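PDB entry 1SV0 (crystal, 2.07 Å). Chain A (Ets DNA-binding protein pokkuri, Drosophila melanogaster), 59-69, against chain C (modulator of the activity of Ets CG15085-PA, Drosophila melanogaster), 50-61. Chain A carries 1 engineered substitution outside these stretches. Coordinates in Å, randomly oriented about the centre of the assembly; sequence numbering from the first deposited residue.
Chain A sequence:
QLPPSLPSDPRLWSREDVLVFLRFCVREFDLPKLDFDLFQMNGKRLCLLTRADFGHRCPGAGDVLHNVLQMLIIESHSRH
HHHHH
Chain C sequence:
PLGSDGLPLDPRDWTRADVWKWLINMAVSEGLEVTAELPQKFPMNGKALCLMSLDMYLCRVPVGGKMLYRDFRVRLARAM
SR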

# COMPACT_ATOMS: atom_id res chain seq x y z
N PRO A 59 -11.37 -0.01 -0.69
CA PRO A 59 -11.12 0.05 -2.13
C PRO A 59 -9.86 0.85 -2.42
O PRO A 59 -9.66 1.94 -1.88
N GLY A 60 -8.99 0.30 -3.26
CA GLY A 60 -7.76 1.00 -3.59
C GLY A 60 -6.54 0.50 -2.84
O GLY A 60 -5.44 0.56 -3.37
N ALA A 61 -6.72 -0.01 -1.62
CA ALA A 61 -5.58 -0.50 -0.84
C ALA A 61 -5.85 -1.76 -0.02
O ALA A 61 -4.99 -2.19 0.75
N GLY A 62 -7.03 -2.35 -0.18
CA GLY A 62 -7.37 -3.55 0.56
C GLY A 62 -6.39 -4.69 0.37
O GLY A 62 -6.09 -5.41 1.33
N ASP A 63 -5.89 -4.86 -0.85
CA ASP A 63 -4.96 -5.94 -1.12
C ASP A 63 -3.63 -5.75 -0.39
O ASP A 63 -3.03 -6.71 0.07
N VAL A 64 -3.19 -4.50 -0.28
CA VAL A 64 -1.95 -4.20 0.44
C VAL A 64 -2.14 -4.58 1.91
O VAL A 64 -1.32 -5.30 2.48
N LEU A 65 -3.21 -4.09 2.52
CA LEU A 65 -3.50 -4.38 3.93
C LEU A 65 -3.55 -5.88 4.17
O LEU A 65 -3.00 -6.38 5.15
N HIS A 66 -4.24 -6.59 3.29
CA HIS A 66 -4.36 -8.03 3.41
C HIS A 66 -2.98 -8.68 3.40
O HIS A 66 -2.66 -9.49 4.27
N ASN A 67 -2.16 -8.31 2.43
CA ASN A 67 -0.83 -8.89 2.35
C ASN A 67 0.01 -8.58 3.57
O ASN A 67 0.73 -9.45 4.06
N VAL A 68 -0.09 -7.36 4.08
CA VAL A 68 0.67 -7.01 5.27
C VAL A 68 0.25 -7.91 6.42
O VAL A 68 1.09 -8.46 7.14
N LEU A 69 -1.06 -8.05 6.60
CA LEU A 69 -1.57 -8.89 7.68
C LEU A 69 -1.08 -10.33 7.52
O LEU A 69 -0.57 -10.92 8.47
N CYS C 50 6.25 -0.23 -2.17
CA CYS C 50 7.35 -1.19 -2.00
C CYS C 50 6.81 -2.60 -1.79
O CYS C 50 7.45 -3.59 -2.18
N LEU C 51 5.64 -2.69 -1.17
CA LEU C 51 5.01 -3.97 -0.89
C LEU C 51 4.23 -4.52 -2.08
O LEU C 51 3.88 -5.69 -2.10
N MET C 52 3.97 -3.68 -3.08
CA MET C 52 3.20 -4.12 -4.25
C MET C 52 3.94 -4.99 -5.26
O MET C 52 5.02 -4.63 -5.74
N SER C 53 3.35 -6.14 -5.57
CA SER C 53 3.92 -7.06 -6.54
C SER C 53 3.47 -6.58 -7.91
O SER C 53 2.53 -5.80 -8.01
N LEU C 54 4.14 -7.04 -8.97
CA LEU C 54 3.78 -6.65 -10.33
C LEU C 54 2.30 -6.91 -10.54
O LEU C 54 1.59 -6.10 -11.15
N ASP C 55 1.84 -8.04 -10.02
CA ASP C 55 0.46 -8.48 -10.12
C ASP C 55 -0.54 -7.43 -9.63
O ASP C 55 -1.62 -7.26 -10.19
N MET C 56 -0.17 -6.72 -8.56
CA MET C 56 -1.04 -5.70 -8.00
C MET C 56 -1.07 -4.44 -8.85
O MET C 56 -2.06 -3.71 -8.85
N TYR C 57 0.00 -4.19 -9.59
CA TYR C 57 0.07 -3.04 -10.48
C TYR C 57 -0.82 -3.32 -11.70
O TYR C 57 -1.65 -2.50 -12.08
N LEU C 58 -0.62 -4.49 -12.30
CA LEU C 58 -1.38 -4.89 -13.49
C LEU C 58 -2.87 -4.94 -13.21
O LEU C 58 -3.68 -4.64 -14.09
N CYS C 59 -3.22 -5.30 -11.99
CA CYS C 59 -4.62 -5.39 -11.59
C CYS C 59 -5.28 -4.02 -11.66
O CYS C 59 -6.45 -3.89 -12.04
N ARG C 60 -4.52 -2.99 -11.31
CA ARG C 60 -5.02 -1.63 -11.32
C ARG C 60 -4.88 -1.01 -12.71
O ARG C 60 -5.78 -0.33 -13.19
N VAL C 61 -3.75 -1.26 -13.35
CA VAL C 61 -3.48 -0.71 -14.68
C VAL C 61 -3.00 -1.83 -15.59
O VAL C 61 -1.80 -2.05 -15.74

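Helix 62-69 of chain A lies against chain C residues 50-61, and its axis runs nearly antiparallel to that of helix 54-60, at 162°. The axes come no closer than 11.6 Å, so side chains fill the space between them. Together the two stretches bury 363 Å².

Cys C50 is out of reach of chain A. Leu C51 points toward it, with chi1 m and chi2 p. Its CD2 lies 3.5 Å from Val A68 CG2 and 4.3 Å from Val A64 CG1. These two valines are one helical turn apart, both with chi1 near 180° (t), so the leucine packs along one strip of the helix. Both valines leave their backbone sideways, and the contact is made by their methyl groups.

Met C52 also points sideways, with chi1 m, chi2 at -146° between wells and chi3 m. Its CG sits 4.2 Å from Val A64 CG2, a modest apolar contact. Ser C53 does not touch chain A. It is the N-cap residue of helix 54-60, and its backbone N makes a weak hydrogen bond to Met C56 SD at 3.4 Å. Leu C54 and Asp C55 are out of reach.

Met C56 points toward chain A and has the largest covered area in the contact. Its rotamer is m, t, p. The terminal CE reaches three residues of the chain A helix. Met C56 CE lies 3.9 Å from Val A64 CG2, 3.5 Å from Asp A63 CG and 3.4 Å from Asn A67 ND2. The methyl therefore meets both apolar and polar groups. Asn A67 points toward chain C with chi1 m, and its OD1 is hydrogen-bonded elsewhere in the structure.

Tyr C57 points away and Leu C58 is out of reach. Cys C59 points toward chain A but stops short of contact.

Arg C60 points toward chain A and supplies the polar end of the contact. Its chi1 is m and chi2 t, while chi3 is off at 121°. Asp A63 faces it with chi1 p. The two form a salt bridge with two hydrogen bonds: Arg C60 NH1 to Asp A63 OD1 at 2.6 Å, and Arg C60 NH2 to Asp A63 OD2 at 3.2 Å. Arg C60 NH2 also donates to the backbone O of Gly A60 in a very short bond of 2.5 Å. Gly A60 O and Asp A63 OD1 both lie near the guanidinium plane, at its edge, where the N-H groups point. Val C61 is out of reach.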

# COMPACT_ATOMS: atom_id res chain seq x y z
CB PRO A 59 -12.38 0.73 -2.66
CG PRO A 59 -12.71 1.68 -1.55
CD PRO A 59 -12.53 0.81 -0.32
CB ALA A 61 -5.07 0.60 0.08
CB ASP A 63 -4.73 -6.12 -2.63
CG ASP A 63 -4.30 -4.84 -3.34
OD1 ASP A 63 -4.10 -4.90 -4.57
OD2 ASP A 63 -4.16 -3.77 -2.69
CB VAL A 64 -1.59 -2.70 0.36
CG1 VAL A 64 -0.40 -2.41 1.29
CG2 VAL A 64 -1.24 -2.32 -1.07
CB LEU A 65 -4.83 -3.76 4.36
CG LEU A 65 -4.91 -2.23 4.35
CD1 LEU A 65 -6.32 -1.80 4.75
CD2 LEU A 65 -3.86 -1.66 5.31
CB HIS A 66 -5.21 -8.59 2.27
CG HIS A 66 -5.29 -10.08 2.24
ND1 HIS A 66 -4.45 -10.86 1.47
CD2 HIS A 66 -6.14 -10.94 2.86
CE1 HIS A 66 -4.77 -12.13 1.63
NE2 HIS A 66 -5.79 -12.21 2.46
CB ASN A 67 -0.14 -8.44 1.07
CG ASN A 67 -0.77 -9.05 -0.16
OD1 ASN A 67 -1.25 -10.18 -0.12
ND2 ASN A 67 -0.78 -8.31 -1.27
CB VAL A 68 0.45 -5.55 5.69
CG1 VAL A 68 1.06 -5.30 7.06
CG2 VAL A 68 1.09 -4.62 4.66
CB LEU A 69 -3.10 -8.85 7.68
CG LEU A 69 -3.83 -9.66 8.76
CD1 LEU A 69 -3.33 -9.24 10.13
CD2 LEU A 69 -5.36 -9.45 8.64
CB CYS C 50 8.21 -0.83 -0.79
SG CYS C 50 9.24 0.62 -1.01
CB LEU C 51 4.07 -3.83 0.32
CG LEU C 51 4.66 -3.75 1.74
CD1 LEU C 51 5.92 -2.91 1.75
CD2 LEU C 51 3.62 -3.17 2.69
CB MET C 52 2.59 -2.93 -4.99
CG MET C 52 1.55 -2.14 -4.21
SD MET C 52 0.25 -1.49 -5.30
CE MET C 52 1.22 -0.71 -6.56
CB SER C 53 3.40 -8.47 -6.28
OG SER C 53 1.99 -8.50 -6.37
CB LEU C 54 4.58 -7.46 -11.35
CG LEU C 54 4.13 -7.37 -12.81
CD1 LEU C 54 4.25 -5.93 -13.31
CD2 LEU C 54 4.99 -8.30 -13.65
CB ASP C 55 0.29 -9.75 -9.30
CG ASP C 55 -0.96 -10.51 -9.65
OD1 ASP C 55 -2.05 -9.90 -9.62
OD2 ASP C 55 -0.84 -11.71 -9.97
CB MET C 56 -0.59 -5.42 -6.57
CG MET C 56 -0.64 -6.68 -5.70
SD MET C 56 0.24 -6.57 -4.15
CE MET C 56 -0.87 -5.54 -3.23
CB TYR C 57 1.50 -2.80 -10.97
CG TYR C 57 2.40 -2.07 -10.00
CD1 TYR C 57 3.11 -2.75 -9.02
CD2 TYR C 57 2.57 -0.69 -10.10
CE1 TYR C 57 3.99 -2.09 -8.17
CE2 TYR C 57 3.44 -0.01 -9.26
CZ TYR C 57 4.15 -0.71 -8.29
OH TYR C 57 5.04 -0.05 -7.47
CB LEU C 58 -0.91 -6.25 -13.97
CG LEU C 58 0.54 -6.31 -14.45
CD1 LEU C 58 0.91 -7.74 -14.79
CD2 LEU C 58 0.70 -5.41 -15.67
CB CYS C 59 -4.71 -5.93 -10.15
SG CYS C 59 -6.38 -6.07 -9.53
CB ARG C 60 -4.24 -0.81 -10.28
CG ARG C 60 -3.95 -1.61 -9.00
CD ARG C 60 -3.01 -0.88 -8.04
NE ARG C 60 -3.64 -0.64 -6.74
CZ ARG C 60 -3.85 -1.59 -5.83
NH1 ARG C 60 -3.47 -2.84 -6.08
NH2 ARG C 60 -4.45 -1.29 -4.69
CB VAL C 61 -2.37 0.37 -14.60
CG1 VAL C 61 -2.38 1.22 -15.87
CG2 VAL C 61 -2.58 1.25 -13.37